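Local coordinates for Alr3699 protein (Nostoc sp., PDB 4XSR), which belongs to the GT-B clan of two-domain glycosyltransferase-like proteins and holds a molecule of uridine-5'-diphosphate-glucose between its two halves in this crystal, at residues H127-P132 / Q159-A164; G210-L215 / T236-G241. All coordinates share one frame; numbering follows the deposited sequence.

Interaction 1: H127-P132 / Q159-A164. With UPG (uridine-5'-diphosphate-glucose), chain J.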
ATOM      1  N   HIS B 127     -11.973  12.774  12.633  1.00 36.04           N
ATOM      2  CA  HIS B 127     -11.760  13.336  13.965  1.00 36.30           C
ATOM      3  C   HIS B 127     -10.693  14.393  13.923  1.00 36.39           C
ATOM      4  O   HIS B 127     -10.382  14.981  14.933  1.00 39.56           O
ATOM      5  CB  HIS B 127     -11.325  12.237  14.957  1.00 35.67           C
ATOM      6  CG  HIS B 127     -12.366  11.194  15.201  1.00 35.67           C
ATOM      7  ND1 HIS B 127     -13.434  11.392  16.053  1.00 37.36           N
ATOM      8  CD2 HIS B 127     -12.498   9.936  14.726  1.00 37.29           C
ATOM      9  CE1 HIS B 127     -14.186  10.304  16.086  1.00 36.30           C
ATOM     10  NE2 HIS B 127     -13.641   9.408  15.280  1.00 39.99           N
ATOM     11  N   ASP B 128     -10.095  14.608  12.759  1.00 39.56           N
ATOM     12  CA  ASP B 128      -9.028  15.583  12.608  1.00 38.32           C
ATOM     13  C   ASP B 128      -9.461  16.827  11.838  1.00 38.61           C
ATOM     14  O   ASP B 128     -10.465  16.840  11.118  1.00 35.04           O
ATOM     15  CB  ASP B 128      -7.848  14.955  11.862  1.00 41.71           C
ATOM     16  CG  ASP B 128      -7.268  13.728  12.566  1.00 46.93           C
ATOM     17  OD1 ASP B 128      -7.098  13.776  13.814  1.00 46.15           O
ATOM     18  OD2 ASP B 128      -6.956  12.726  11.846  1.00 47.17           O
ATOM     19  N   ILE B 129      -8.667  17.878  11.989  1.00 40.59           N
ATOM     20  CA  ILE B 129      -8.773  19.051  11.157  1.00 38.70           C
ATOM     21  C   ILE B 129      -7.635  18.895  10.153  1.00 39.95           C
ATOM     22  O   ILE B 129      -6.451  18.946  10.525  1.00 33.81           O
ATOM     23  CB  ILE B 129      -8.637  20.335  11.998  1.00 41.49           C
ATOM     24  CG1 ILE B 129     -10.007  20.721  12.604  1.00 42.89           C
ATOM     25  CG2 ILE B 129      -8.068  21.491  11.186  1.00 42.15           C
ATOM     26  CD1 ILE B 129      -9.915  21.827  13.646  1.00 42.32           C
ATOM     27  N   LEU B 130      -8.001  18.658   8.895  1.00 38.35           N
ATOM     28  CA  LEU B 130      -7.010  18.380   7.846  1.00 39.46           C
ATOM     29  C   LEU B 130      -6.520  19.691   7.305  1.00 38.97           C
ATOM     30  O   LEU B 130      -7.026  20.178   6.291  1.00 43.35           O
ATOM     31  CB  LEU B 130      -7.594  17.520   6.704  1.00 38.96           C
ATOM     32  CG  LEU B 130      -8.133  16.155   7.144  1.00 36.08           C
ATOM     33  CD1 LEU B 130      -9.008  15.548   6.104  1.00 35.14           C
ATOM     34  CD2 LEU B 130      -7.020  15.201   7.489  1.00 37.98           C
ATOM     35  N   SER B 131      -5.540  20.264   7.983  1.00 37.64           N
ATOM     36  CA  SER B 131      -5.041  21.568   7.604  1.00 40.40           C
ATOM     37  C   SER B 131      -3.535  21.491   7.684  1.00 41.19           C
ATOM     38  O   SER B 131      -3.010  20.621   8.365  1.00 38.50           O
ATOM     39  CB  SER B 131      -5.537  22.639   8.587  1.00 39.01           C
ATOM     40  OG  SER B 131      -4.683  22.677   9.718  1.00 40.04           O
ATOM     41  N   PRO B 132      -2.845  22.407   7.003  1.00 46.04           N
ATOM     42  CA  PRO B 132      -1.383  22.427   7.004  1.00 49.82           C
ATOM     43  C   PRO B 132      -0.793  22.505   8.372  1.00 53.24           C
ATOM     44  O   PRO B 132       0.261  21.926   8.592  1.00 54.25           O
ATOM     45  CB  PRO B 132      -1.049  23.682   6.179  1.00 49.14           C
ATOM     46  CG  PRO B 132      -2.141  23.679   5.132  1.00 49.99           C
ATOM     47  CD  PRO B 132      -3.388  23.170   5.854  1.00 49.91           C
ATOM     48  N   GLN B 159     -18.186  21.159  12.733  1.00 40.53           N
ATOM     49  CA  GLN B 159     -18.215  21.984  11.547  1.00 39.99           C
ATOM     50  C   GLN B 159     -16.856  22.417  11.174  1.00 35.59           C
ATOM     51  O   GLN B 159     -16.595  22.612   9.986  1.00 40.65           O
ATOM     52  CB  GLN B 159     -19.126  23.186  11.705  1.00 39.40           C
ATOM     53  CG  GLN B 159     -20.572  22.709  11.780  1.00 44.94           C
ATOM     54  CD  GLN B 159     -21.612  23.824  11.836  1.00 45.37           C
ATOM     55  OE1 GLN B 159     -21.318  25.011  11.811  1.00 44.99           O
ATOM     56  NE2 GLN B 159     -22.840  23.416  11.888  1.00 51.65           N
ATOM     57  N   ALA B 160     -15.990  22.606  12.154  1.00 31.96           N
ATOM     58  CA  ALA B 160     -14.637  23.049  11.838  1.00 36.46           C
ATOM     59  C   ALA B 160     -13.849  21.938  11.097  1.00 38.41           C
ATOM     60  O   ALA B 160     -12.959  22.229  10.316  1.00 35.57           O
ATOM     61  CB  ALA B 160     -13.882  23.457  13.090  1.00 34.12           C
ATOM     62  N   SER B 161     -14.158  20.678  11.386  1.00 37.92           N
ATOM     63  CA  SER B 161     -13.487  19.561  10.710  1.00 39.43           C
ATOM     64  C   SER B 161     -14.027  19.436   9.291  1.00 41.00           C
ATOM     65  O   SER B 161     -13.244  19.283   8.343  1.00 42.46           O
ATOM     66  CB  SER B 161     -13.703  18.263  11.470  1.00 37.48           C
ATOM     67  OG  SER B 161     -12.934  18.271  12.671  1.00 42.60           O
ATOM     68  N   GLN B 162     -15.358  19.516   9.158  1.00 39.99           N
ATOM     69  CA  GLN B 162     -16.027  19.575   7.852  1.00 41.01           C
ATOM     70  C   GLN B 162     -15.451  20.667   6.957  1.00 40.54           C
ATOM     71  O   GLN B 162     -15.078  20.448   5.818  1.00 45.61           O
ATOM     72  CB  GLN B 162     -17.497  19.787   8.038  1.00 40.66           C
ATOM     73  CG  GLN B 162     -18.307  19.961   6.754  1.00 41.42           C
ATOM     74  CD  GLN B 162     -19.763  20.299   7.065  1.00 38.85           C
ATOM     75  OE1 GLN B 162     -20.058  21.241   7.801  1.00 50.49           O
ATOM     76  NE2 GLN B 162     -20.663  19.510   6.560  1.00 36.78           N
ATOM     77  N   THR B 163     -15.311  21.831   7.527  1.00 39.34           N
ATOM     78  CA  THR B 163     -14.747  22.963   6.841  1.00 38.15           C
ATOM     79  C   THR B 163     -13.348  22.727   6.352  1.00 39.57           C
ATOM     80  O   THR B 163     -13.021  23.065   5.223  1.00 44.33           O
ATOM     81  CB  THR B 163     -14.773  24.146   7.819  1.00 33.38           C
ATOM     82  OG1 THR B 163     -16.116  24.559   7.896  1.00 36.38           O
ATOM     83  CG2 THR B 163     -13.924  25.301   7.388  1.00 32.91           C
ATOM     84  N   ALA B 164     -12.489  22.237   7.232  1.00 42.04           N
ATOM     85  CA  ALA B 164     -11.094  22.054   6.876  1.00 40.78           C
ATOM     86  C   ALA B 164     -10.991  20.973   5.776  1.00 39.59           C
ATOM     87  O   ALA B 164     -10.181  21.086   4.885  1.00 39.60           O
ATOM     88  CB  ALA B 164     -10.292  21.654   8.084  1.00 39.68           C
TER
HETATM   89  N1  UPG J 405      -8.663  11.255  28.861  1.00 35.57           N
HETATM   90  C2  UPG J 405      -8.536  10.135  29.694  1.00 33.38           C
HETATM   91  N3  UPG J 405      -7.509  10.077  30.530  1.00 33.45           N
HETATM   92  C4  UPG J 405      -6.606  11.052  30.609  1.00 38.23           C
HETATM   93  C5  UPG J 405      -6.728  12.191  29.805  1.00 36.42           C
HETATM   94  C6  UPG J 405      -7.777  12.258  28.916  1.00 34.62           C
HETATM   95  O2  UPG J 405      -9.358   9.175  29.662  1.00 36.68           O
HETATM   96  O4  UPG J 405      -5.646  10.943  31.423  1.00 37.87           O
HETATM   97  C1C UPG J 405      -9.769  11.351  27.916  1.00 38.78           C
HETATM   98  C2C UPG J 405     -10.643  12.583  28.122  1.00 40.23           C
HETATM   99  O2C UPG J 405     -11.633  12.328  29.141  1.00 38.52           O
HETATM  100  C3C UPG J 405     -11.180  12.751  26.702  1.00 39.40           C
HETATM  101  C4C UPG J 405     -10.047  12.256  25.778  1.00 40.33           C
HETATM  102  O4C UPG J 405      -9.193  11.500  26.614  1.00 40.85           O
HETATM  103  O3C UPG J 405     -12.324  11.909  26.549  1.00 35.14           O
HETATM  104  C5C UPG J 405      -9.198  13.338  25.100  1.00 38.43           C
HETATM  105  O5C UPG J 405     -10.069  13.922  24.133  1.00 39.25           O
HETATM  106  PA  UPG J 405      -9.602  14.981  23.046  1.00 36.74           P
HETATM  107  O1A UPG J 405     -10.854  15.552  22.462  1.00 36.81           O
HETATM  108  O2A UPG J 405      -8.476  15.830  23.516  1.00 34.12           O
HETATM  109  O3A UPG J 405      -9.107  13.858  21.935  1.00 41.16           O
HETATM  110  PB  UPG J 405      -7.886  13.918  20.856  1.00 37.02           P
HETATM  111  O1B UPG J 405      -6.955  12.874  21.353  1.00 43.59           O
HETATM  112  O2B UPG J 405      -7.292  15.254  20.634  1.00 34.67           O
HETATM  113  O3B UPG J 405      -8.730  13.286  19.624  1.00 36.22           O
HETATM  114  C1' UPG J 405      -9.259  13.810  18.391  1.00 34.18           C
HETATM  115  C2' UPG J 405      -9.371  15.308  18.220  1.00 34.02           C
HETATM  116  C3' UPG J 405     -10.315  15.955  19.266  1.00 34.87           C
HETATM  117  C4' UPG J 405     -11.693  15.287  19.189  1.00 34.54           C
HETATM  118  C5' UPG J 405     -11.511  13.779  19.185  1.00 33.26           C
HETATM  119  C6' UPG J 405     -12.784  13.004  19.041  1.00 32.63           C
HETATM  120  O2' UPG J 405      -8.069  15.885  18.116  1.00 36.31           O
HETATM  121  O3' UPG J 405     -10.430  17.360  18.973  1.00 33.22           O
HETATM  122  O4' UPG J 405     -12.530  15.608  20.310  1.00 33.51           O
HETATM  123  O5' UPG J 405     -10.610  13.348  18.171  1.00 35.90           O
HETATM  124  O6' UPG J 405     -13.531  13.459  17.933  1.00 35.73           O
HETATM  125  O   HOH W   1     -10.780  18.172   8.704  1.00 38.32           O
HETATM  126  O   HOH W   2      -7.767  22.436   4.999  1.00 45.97           O
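Ile-129 packs against Ala-160, Ser-161 and Ala-164 in a small, buried loop-to-helix contact on the family 4 side of the GT-B fold. The loop 127-132 follows strand 122-126 of the seven-stranded parallel sheet, and 159-164 is the first part of helix 159-167. The isoleucine's two branches divide the work. With CG1 anti to the carbonyl carbon (chi1 -85°), that branch passes beside Ser-161 OG and ends near the Ala-160 methyl, while CG2, anti to the backbone N, meets Ala-164 CB at 3.8 Å.

Polar linkage between the segments runs through two waters. One accepts from Leu-130 N and donates to both Asp-128 O and Ser-161 O, the last over 2.7 Å; the other bridges Leu-130 O and Ala-164 O, donating to each. Leu-130, at the centre of an inverse gamma turn, thus presents its N and its O to different waters. Ser-161 OG lies 3.2 Å from Asp-128 O but is hydrogen-bonded to OD1 of Asn-157, whose ND2 makes a weak bond to His-127 O.

At the other end of the loop His-127 turns away from the helix toward the glucose of uridine-5'-diphosphate-glucose. Its ND1 and the ligand's O6' form a hydrogen bond of 2.8 Å at 159°, with the oxygen in the plane of the ring at its edge; NE2 bonds Asn-103 OD1, and His-125 stacks on the ring. Glu-320, from the other half of the fold, receives the backbone N-H groups of Gln-159 and Ala-160 at the helix start.

The two waters thus satisfy five backbone polar atoms across a buried contact, and partners at both ring nitrogens fix the rotation of the His-127 imidazole against the glucose.

Interaction 2: G210-L215 / T236-G241. With UPG (uridine-5'-diphosphate-glucose), chain J.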
ATOM      1  N   GLY B 210      -7.810  22.013  36.349  1.00 50.46           N
ATOM      2  CA  GLY B 210      -7.496  20.733  35.720  1.00 53.74           C
ATOM      3  C   GLY B 210      -7.381  20.836  34.202  1.00 51.98           C
ATOM      4  O   GLY B 210      -8.202  21.484  33.554  1.00 55.71           O
ATOM      5  N   HIS B 211      -6.366  20.174  33.658  1.00 44.51           N
ATOM      6  CA  HIS B 211      -6.106  20.051  32.218  1.00 41.75           C
ATOM      7  C   HIS B 211      -6.147  18.555  31.920  1.00 42.96           C
ATOM      8  O   HIS B 211      -5.536  17.772  32.651  1.00 40.23           O
ATOM      9  CB  HIS B 211      -4.723  20.602  31.955  1.00 45.00           C
ATOM     10  CG  HIS B 211      -4.472  21.000  30.547  1.00 46.10           C
ATOM     11  ND1 HIS B 211      -4.391  20.086  29.516  1.00 46.73           N
ATOM     12  CD2 HIS B 211      -4.225  22.211  29.999  1.00 49.28           C
ATOM     13  CE1 HIS B 211      -4.121  20.722  28.388  1.00 44.28           C
ATOM     14  NE2 HIS B 211      -4.030  22.015  28.649  1.00 48.25           N
ATOM     15  N   PHE B 212      -6.905  18.143  30.900  1.00 41.28           N
ATOM     16  CA  PHE B 212      -7.138  16.741  30.650  1.00 38.40           C
ATOM     17  C   PHE B 212      -6.768  16.321  29.229  1.00 40.94           C
ATOM     18  O   PHE B 212      -7.202  15.291  28.731  1.00 40.07           O
ATOM     19  CB  PHE B 212      -8.570  16.372  30.997  1.00 40.67           C
ATOM     20  CG  PHE B 212      -8.917  16.590  32.470  1.00 46.74           C
ATOM     21  CD1 PHE B 212      -9.201  17.872  32.964  1.00 48.80           C
ATOM     22  CD2 PHE B 212      -8.991  15.524  33.344  1.00 44.21           C
ATOM     23  CE1 PHE B 212      -9.514  18.071  34.298  1.00 50.87           C
ATOM     24  CE2 PHE B 212      -9.314  15.721  34.677  1.00 49.61           C
ATOM     25  CZ  PHE B 212      -9.570  16.992  35.161  1.00 47.15           C
ATOM     26  N   SER B 213      -5.894  17.070  28.594  1.00 42.85           N
ATOM     27  CA  SER B 213      -5.437  16.714  27.263  1.00 45.07           C
ATOM     28  C   SER B 213      -4.192  15.811  27.345  1.00 47.91           C
ATOM     29  O   SER B 213      -3.371  15.917  28.283  1.00 43.37           O
ATOM     30  CB  SER B 213      -5.085  17.979  26.456  1.00 44.63           C
ATOM     31  OG  SER B 213      -6.199  18.857  26.290  1.00 47.78           O
ATOM     32  N   ARG B 214      -4.030  14.960  26.335  1.00 43.80           N
ATOM     33  CA  ARG B 214      -2.786  14.237  26.181  1.00 42.30           C
ATOM     34  C   ARG B 214      -1.649  15.239  26.097  1.00 43.22           C
ATOM     35  O   ARG B 214      -1.860  16.412  25.782  1.00 39.74           O
ATOM     36  CB  ARG B 214      -2.819  13.352  24.938  1.00 47.05           C
ATOM     37  CG  ARG B 214      -2.655  14.103  23.619  1.00 49.66           C
ATOM     38  CD  ARG B 214      -3.131  13.275  22.417  1.00 52.48           C
ATOM     39  NE  ARG B 214      -2.628  13.804  21.124  1.00 49.03           N
ATOM     40  CZ  ARG B 214      -3.327  13.816  19.988  1.00 48.65           C
ATOM     41  NH1 ARG B 214      -4.562  13.337  19.936  1.00 54.46           N
ATOM     42  NH2 ARG B 214      -2.792  14.306  18.889  1.00 50.07           N
ATOM     43  N   LEU B 215      -0.440  14.772  26.382  1.00 44.59           N
ATOM     44  CA  LEU B 215       0.730  15.635  26.368  1.00 46.39           C
ATOM     45  C   LEU B 215       1.327  15.713  24.965  1.00 50.32           C
ATOM     46  O   LEU B 215       2.056  14.830  24.540  1.00 49.75           O
ATOM     47  CB  LEU B 215       1.742  15.136  27.391  1.00 45.43           C
ATOM     48  CG  LEU B 215       1.161  14.850  28.786  1.00 52.02           C
ATOM     49  CD1 LEU B 215       2.220  14.257  29.695  1.00 54.12           C
ATOM     50  CD2 LEU B 215       0.566  16.097  29.435  1.00 49.10           C
ATOM     51  N   THR B 236      -3.478  25.984  41.975  1.00 54.83           N
ATOM     52  CA  THR B 236      -2.655  24.868  41.493  1.00 58.47           C
ATOM     53  C   THR B 236      -3.290  24.170  40.247  1.00 53.68           C
ATOM     54  O   THR B 236      -4.485  24.302  39.975  1.00 53.01           O
ATOM     55  CB  THR B 236      -2.354  23.829  42.620  1.00 57.96           C
ATOM     56  OG1 THR B 236      -3.546  23.121  42.995  1.00 59.76           O
ATOM     57  CG2 THR B 236      -1.752  24.507  43.857  1.00 62.10           C
ATOM     58  N   ALA B 237      -2.464  23.438  39.500  1.00 50.32           N
ATOM     59  CA  ALA B 237      -2.905  22.720  38.310  1.00 47.16           C
ATOM     60  C   ALA B 237      -2.699  21.239  38.464  1.00 47.79           C
ATOM     61  O   ALA B 237      -1.670  20.801  38.944  1.00 48.08           O
ATOM     62  CB  ALA B 237      -2.148  23.217  37.095  1.00 45.31           C
ATOM     63  N   ILE B 238      -3.684  20.459  38.065  1.00 49.11           N
ATOM     64  CA  ILE B 238      -3.411  19.068  37.763  1.00 50.45           C
ATOM     65  C   ILE B 238      -3.449  18.821  36.243  1.00 51.19           C
ATOM     66  O   ILE B 238      -4.442  19.117  35.569  1.00 52.87           O
ATOM     67  CB  ILE B 238      -4.329  18.116  38.519  1.00 49.90           C
ATOM     68  CG1 ILE B 238      -5.787  18.352  38.169  1.00 53.50           C
ATOM     69  CG2 ILE B 238      -4.133  18.316  40.018  1.00 56.48           C
ATOM     70  CD1 ILE B 238      -6.691  17.209  38.571  1.00 57.75           C
ATOM     71  N   LEU B 239      -2.333  18.312  35.724  1.00 48.78           N
ATOM     72  CA  LEU B 239      -2.198  17.857  34.337  1.00 43.55           C
ATOM     73  C   LEU B 239      -2.429  16.369  34.275  1.00 45.99           C
ATOM     74  O   LEU B 239      -1.608  15.589  34.772  1.00 51.96           O
ATOM     75  CB  LEU B 239      -0.808  18.171  33.822  1.00 41.66           C
ATOM     76  CG  LEU B 239      -0.386  19.629  33.992  1.00 40.31           C
ATOM     77  CD1 LEU B 239       0.851  19.938  33.167  1.00 39.65           C
ATOM     78  CD2 LEU B 239      -1.520  20.558  33.608  1.00 45.99           C
ATOM     79  N   VAL B 240      -3.563  15.995  33.690  1.00 42.97           N
ATOM     80  CA  VAL B 240      -3.992  14.623  33.572  1.00 43.26           C
ATOM     81  C   VAL B 240      -3.874  14.226  32.104  1.00 48.68           C
ATOM     82  O   VAL B 240      -4.383  14.929  31.227  1.00 48.15           O
ATOM     83  CB  VAL B 240      -5.447  14.445  34.027  1.00 41.92           C
ATOM     84  CG1 VAL B 240      -5.835  12.977  34.083  1.00 43.61           C
ATOM     85  CG2 VAL B 240      -5.671  15.087  35.395  1.00 45.48           C
ATOM     86  N   GLY B 241      -3.219  13.089  31.865  1.00 49.03           N
ATOM     87  CA  GLY B 241      -2.851  12.633  30.524  1.00 52.06           C
ATOM     88  C   GLY B 241      -1.443  12.074  30.453  1.00 49.31           C
ATOM     89  O   GLY B 241      -0.689  12.098  31.431  1.00 52.57           O
TER
HETATM   90  N1  UPG J 405      -8.663  11.255  28.861  1.00 35.57           N
HETATM   91  C2  UPG J 405      -8.536  10.135  29.694  1.00 33.38           C
HETATM   92  N3  UPG J 405      -7.509  10.077  30.530  1.00 33.45           N
HETATM   93  C4  UPG J 405      -6.606  11.052  30.609  1.00 38.23           C
HETATM   94  C5  UPG J 405      -6.728  12.191  29.805  1.00 36.42           C
HETATM   95  C6  UPG J 405      -7.777  12.258  28.916  1.00 34.62           C
HETATM   96  O2  UPG J 405      -9.358   9.175  29.662  1.00 36.68           O
HETATM   97  O4  UPG J 405      -5.646  10.943  31.423  1.00 37.87           O
HETATM   98  C1C UPG J 405      -9.769  11.351  27.916  1.00 38.78           C
HETATM   99  C2C UPG J 405     -10.643  12.583  28.122  1.00 40.23           C
HETATM  100  O2C UPG J 405     -11.633  12.328  29.141  1.00 38.52           O
HETATM  101  C3C UPG J 405     -11.180  12.751  26.702  1.00 39.40           C
HETATM  102  C4C UPG J 405     -10.047  12.256  25.778  1.00 40.33           C
HETATM  103  O4C UPG J 405      -9.193  11.500  26.614  1.00 40.85           O
HETATM  104  O3C UPG J 405     -12.324  11.909  26.549  1.00 35.14           O
HETATM  105  C5C UPG J 405      -9.198  13.338  25.100  1.00 38.43           C
HETATM  106  O5C UPG J 405     -10.069  13.922  24.133  1.00 39.25           O
HETATM  107  PA  UPG J 405      -9.602  14.981  23.046  1.00 36.74           P
HETATM  108  O1A UPG J 405     -10.854  15.552  22.462  1.00 36.81           O
HETATM  109  O2A UPG J 405      -8.476  15.830  23.516  1.00 34.12           O
HETATM  110  O3A UPG J 405      -9.107  13.858  21.935  1.00 41.16           O
HETATM  111  PB  UPG J 405      -7.886  13.918  20.856  1.00 37.02           P
HETATM  112  O1B UPG J 405      -6.955  12.874  21.353  1.00 43.59           O
HETATM  113  O2B UPG J 405      -7.292  15.254  20.634  1.00 34.67           O
HETATM  114  O3B UPG J 405      -8.730  13.286  19.624  1.00 36.22           O
HETATM  115  C1' UPG J 405      -9.259  13.810  18.391  1.00 34.18           C
HETATM  116  C2' UPG J 405      -9.371  15.308  18.220  1.00 34.02           C
HETATM  117  C3' UPG J 405     -10.315  15.955  19.266  1.00 34.87           C
HETATM  118  C4' UPG J 405     -11.693  15.287  19.189  1.00 34.54           C
HETATM  119  C5' UPG J 405     -11.511  13.779  19.185  1.00 33.26           C
HETATM  120  C6' UPG J 405     -12.784  13.004  19.041  1.00 32.63           C
HETATM  121  O2' UPG J 405      -8.069  15.885  18.116  1.00 36.31           O
HETATM  122  O3' UPG J 405     -10.430  17.360  18.973  1.00 33.22           O
HETATM  123  O4' UPG J 405     -12.530  15.608  20.310  1.00 33.51           O
HETATM  124  O5' UPG J 405     -10.610  13.348  18.171  1.00 35.90           O
HETATM  125  O6' UPG J 405     -13.531  13.459  17.933  1.00 35.73           O
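Val-240 packs beside Phe-212 where two neighbouring parallel strands, 207-211 and 235-240, run out at the ligand end of a beta-alpha-beta unit in the Rossmann-like sheet of the second GT-B half; helix 221-228 makes the crossover. The strands are joined by two nearly straight bonds, His-211 N to Ile-238 O (2.9 Å, 171°) and Val-240 N to His-211 O.

CB and CG2 of Val-240 both lie along Phe-212 and His-211 O, and CG1 alone turns to the ligand. CB rests near His-211 O and 3.8 Å from Phe-212 CD2. CG2 continues along the phenyl ring to CE2, the two side chains pointing the same way, with helix 276-281 also packed on both. CG1, anti to the backbone N (chi1 -172°), is carried instead to the uracil, 3.4 Å from its O4. The base therefore meets a hydrocarbon branch of the strand end as well as the backbone: Phe-212 O approaches its C6 to 3.1 Å, and Gly-241 N stands near O4.

Beside Gly-210, whose CA packs against Ile-238 CG1, His-211 CB lies 3.6 Å from Leu-239 CD2. The imidazole then leads away: NE2 is hydrogen-bonded to Thr-289 OG1, and ND1 accepts a weak bond from Ser-213 N, a loose link back to the strand.

Further along the loop, the Arg-214 chain, extended from CG to NE, reaches the diphosphate. Its NH1 donates to O1B of the phosphate that carries the glucose over 2.8 Å, with the oxygen at the guanidinium edge and a bent N-H...O angle of 131°.

In the fold
Interaction 1 and interaction 2 come from different halves of the GT-B fold, on opposite sides of the chain's centre, and follow one another along the sequence without overlap. Their centres are 24 Å apart and their nearest atoms about 7 Å, so they do not touch; uridine-5'-diphosphate-glucose spans the interval. His-127 bonds the glucose, while the 210-215 and 236-241 segments line the uracil, and Arg-214 bonds the phosphate next to the glucose. Lys-219, Arg-273, Glu-294, Arg-298 and Glu-302 add further hydrogen bonds to the ligand. In both contacts the ligand is met at or just past the C-terminal end of a parallel strand, the usual place for binding sites in such sheets.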